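Local coordinates for protein alpha-amylase (Eubacterium rectale DSM 17629, PDB 6AZ5) that probably binds starch-type glucans as a family 41 carbohydrate-binding module of a surface-anchored amylase of a human gut bacterium, at residues D39-D44 with K48-K53. Numbering follows the deposited sequence.
Sequences DGTYYD and KVTWFK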
loop_
_atom_site.group_PDB
_atom_site.type_symbol
_atom_site.label_atom_id
_atom_site.label_comp_id
_atom_site.label_asym_id
_atom_site.label_seq_id
_atom_site.Cartn_x
_atom_site.Cartn_y
_atom_site.Cartn_z
ATOM N N ASP A 39 0.135 7.653 6.030
ATOM C CA ASP A 39 0.412 8.740 6.956
ATOM C C ASP A 39 1.888 9.127 6.986
ATOM O O ASP A 39 2.319 9.877 7.859
ATOM C CB ASP A 39 -0.065 8.375 8.365
ATOM C CG ASP A 39 0.457 7.025 8.844
ATOM O OD1 ASP A 39 1.314 6.420 8.168
ATOM O OD2 ASP A 39 0.009 6.572 9.921
ATOM N N GLY A 40 2.658 8.627 6.026
ATOM C CA GLY A 40 4.068 8.955 5.940
ATOM C C GLY A 40 4.587 8.894 4.519
ATOM O O GLY A 40 3.849 8.566 3.593
ATOM N N THR A 41 5.861 9.230 4.338
ATOM C CA THR A 41 6.488 9.125 3.026
ATOM C C THR A 41 7.820 8.397 3.113
ATOM O O THR A 41 8.433 8.319 4.179
ATOM C CB THR A 41 6.745 10.505 2.376
ATOM O OG1 THR A 41 7.791 11.179 3.085
ATOM C CG2 THR A 41 5.489 11.359 2.383
ATOM N N TYR A 42 8.260 7.876 1.977
ATOM C CA TYR A 42 9.597 7.313 1.852
ATOM C C TYR A 42 10.264 7.855 0.599
ATOM O O TYR A 42 9.752 7.670 -0.505
ATOM C CB TYR A 42 9.542 5.788 1.804
ATOM C CG TYR A 42 10.805 5.132 1.294
ATOM C CD1 TYR A 42 11.983 5.186 2.026
ATOM C CD2 TYR A 42 10.813 4.438 0.092
ATOM C CE1 TYR A 42 13.136 4.576 1.570
ATOM C CE2 TYR A 42 11.964 3.824 -0.373
ATOM C CZ TYR A 42 13.120 3.895 0.370
ATOM O OH TYR A 42 14.268 3.287 -0.088
ATOM N N TYR A 43 11.399 8.527 0.757
ATOM C CA TYR A 43 12.104 9.018 -0.417
ATOM C C TYR A 43 12.984 7.938 -1.024
ATOM O O TYR A 43 13.918 7.444 -0.392
ATOM C CB TYR A 43 12.952 10.240 -0.103
ATOM C CG TYR A 43 13.604 10.787 -1.348
ATOM C CD1 TYR A 43 12.834 11.323 -2.371
ATOM C CD2 TYR A 43 14.984 10.740 -1.519
ATOM C CE1 TYR A 43 13.417 11.809 -3.522
ATOM C CE2 TYR A 43 15.578 11.231 -2.668
ATOM C CZ TYR A 43 14.787 11.763 -3.666
ATOM O OH TYR A 43 15.359 12.252 -4.819
ATOM N N ASP A 44 12.666 7.586 -2.264
ATOM C CA ASP A 44 13.392 6.584 -3.025
ATOM C C ASP A 44 14.549 7.240 -3.769
ATOM O O ASP A 44 14.386 7.694 -4.896
ATOM C CB ASP A 44 12.432 5.899 -3.999
ATOM C CG ASP A 44 13.072 4.775 -4.783
ATOM O OD1 ASP A 44 14.316 4.660 -4.801
ATOM O OD2 ASP A 44 12.307 4.002 -5.399
ATOM N N LYS A 48 14.769 8.343 -7.608
ATOM C CA LYS A 48 14.445 9.727 -7.225
ATOM C C LYS A 48 12.948 10.042 -7.336
ATOM O O LYS A 48 12.533 10.981 -8.014
ATOM C CB LYS A 48 15.290 10.741 -8.019
ATOM C CG LYS A 48 15.138 10.771 -9.536
ATOM C CD LYS A 48 16.293 11.552 -10.162
ATOM C CE LYS A 48 15.866 12.298 -11.424
ATOM N NZ LYS A 48 16.441 13.674 -11.487
ATOM N N VAL A 49 12.148 9.237 -6.638
ATOM C CA VAL A 49 10.718 9.483 -6.465
ATOM C C VAL A 49 10.323 9.337 -4.991
ATOM O O VAL A 49 11.076 8.784 -4.185
ATOM C CB VAL A 49 9.867 8.522 -7.307
ATOM C CG1 VAL A 49 10.172 8.702 -8.788
ATOM C CG2 VAL A 49 10.107 7.077 -6.870
ATOM N N THR A 50 9.139 9.828 -4.639
ATOM C CA THR A 50 8.651 9.715 -3.265
ATOM C C THR A 50 7.434 8.794 -3.173
ATOM O O THR A 50 6.491 8.912 -3.956
ATOM C CB THR A 50 8.299 11.098 -2.683
ATOM O OG1 THR A 50 9.467 11.927 -2.703
ATOM C CG2 THR A 50 7.806 10.972 -1.249
ATOM N N TRP A 51 7.468 7.869 -2.219
ATOM C CA TRP A 51 6.362 6.941 -2.007
ATOM C C TRP A 51 5.493 7.369 -0.829
ATOM O O TRP A 51 5.989 7.968 0.120
ATOM C CB TRP A 51 6.878 5.523 -1.738
ATOM C CG TRP A 51 7.744 4.919 -2.800
ATOM C CD1 TRP A 51 9.034 5.256 -3.105
ATOM C CD2 TRP A 51 7.400 3.829 -3.660
ATOM N NE1 TRP A 51 9.503 4.457 -4.123
ATOM C CE2 TRP A 51 8.518 3.572 -4.480
ATOM C CE3 TRP A 51 6.250 3.053 -3.830
ATOM C CZ2 TRP A 51 8.520 2.573 -5.445
ATOM C CZ3 TRP A 51 6.253 2.060 -4.789
ATOM C CH2 TRP A 51 7.379 1.829 -5.585
ATOM N N PHE A 52 4.200 7.054 -0.891
ATOM C CA PHE A 52 3.366 7.047 0.312
ATOM C C PHE A 52 3.783 5.847 1.157
ATOM O O PHE A 52 4.100 4.794 0.613
ATOM C CB PHE A 52 1.870 6.941 -0.023
ATOM C CG PHE A 52 1.309 8.141 -0.736
ATOM C CD1 PHE A 52 1.315 8.204 -2.121
ATOM C CD2 PHE A 52 0.760 9.196 -0.023
ATOM C CE1 PHE A 52 0.794 9.300 -2.780
ATOM C CE2 PHE A 52 0.241 10.296 -0.674
ATOM C CZ PHE A 52 0.257 10.349 -2.055
ATOM N N LYS A 53 3.780 5.977 2.478
ATOM C CA LYS A 53 4.064 4.809 3.298
ATOM C C LYS A 53 3.082 4.672 4.449
ATOM O O LYS A 53 2.485 5.651 4.897
ATOM C CB LYS A 53 5.502 4.856 3.832
ATOM C CG LYS A 53 5.647 5.487 5.198
ATOM C CD LYS A 53 7.101 5.539 5.645
ATOM C CE LYS A 53 7.246 6.361 6.924
ATOM N NZ LYS A 53 8.666 6.705 7.194
HETATM O O HOH W 1 9.790 9.423 6.121
#
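Trp51 and Asp44 meet through a single directed bond: the indole NE1 gives its hydrogen to Asp44 OD2 at 3.1 Å, with a N-H...O angle of 163°. The oxygen lies almost in the indole plane and is approached on its anti side. Asp44 reaches the indole because its CG stands anti to the backbone N (chi1 -176°), which sets the carboxylate alongside the ring. Asn47 ND2 also binds OD2 and Lys112 pairs with OD1, so this buried acid is well supplied with partners. Tyr42 CD2 touches Trp51 CD1 at 3.7 Å, the two rings lying obliquely side by side. This is the close-packed part, with the indole edge also against Asp44 CB; tryptophan suits it by joining a broad apolar surface to one N-H for the acid. A leucine in place of Trp51 would probably leave OD2 without its indole donor and Tyr42 with less flat surface to lean on.

The other face is looser: exposed Tyr43 crosses Thr50, whose OG1 sits at the ring edge, 3.4 Å from Tyr43 CD1, and the Tyr43 hydroxyl lies near CA and CB of exposed Lys48. Back on the face of Trp51, at the far end, Gly40 leaves room for the aliphatic part of Lys53, whose NZ bonds a water held by Thr41 O. Asp39 and Gly40 share Lys53 in a classic bulge.

This antiparallel hairpin of strands 35-44 and 49-58 continues into the sheet through strand 3-10, where Tyr8 stacks on Tyr42 and the backbones of Tyr9 and Phe52 are hydrogen-bonded.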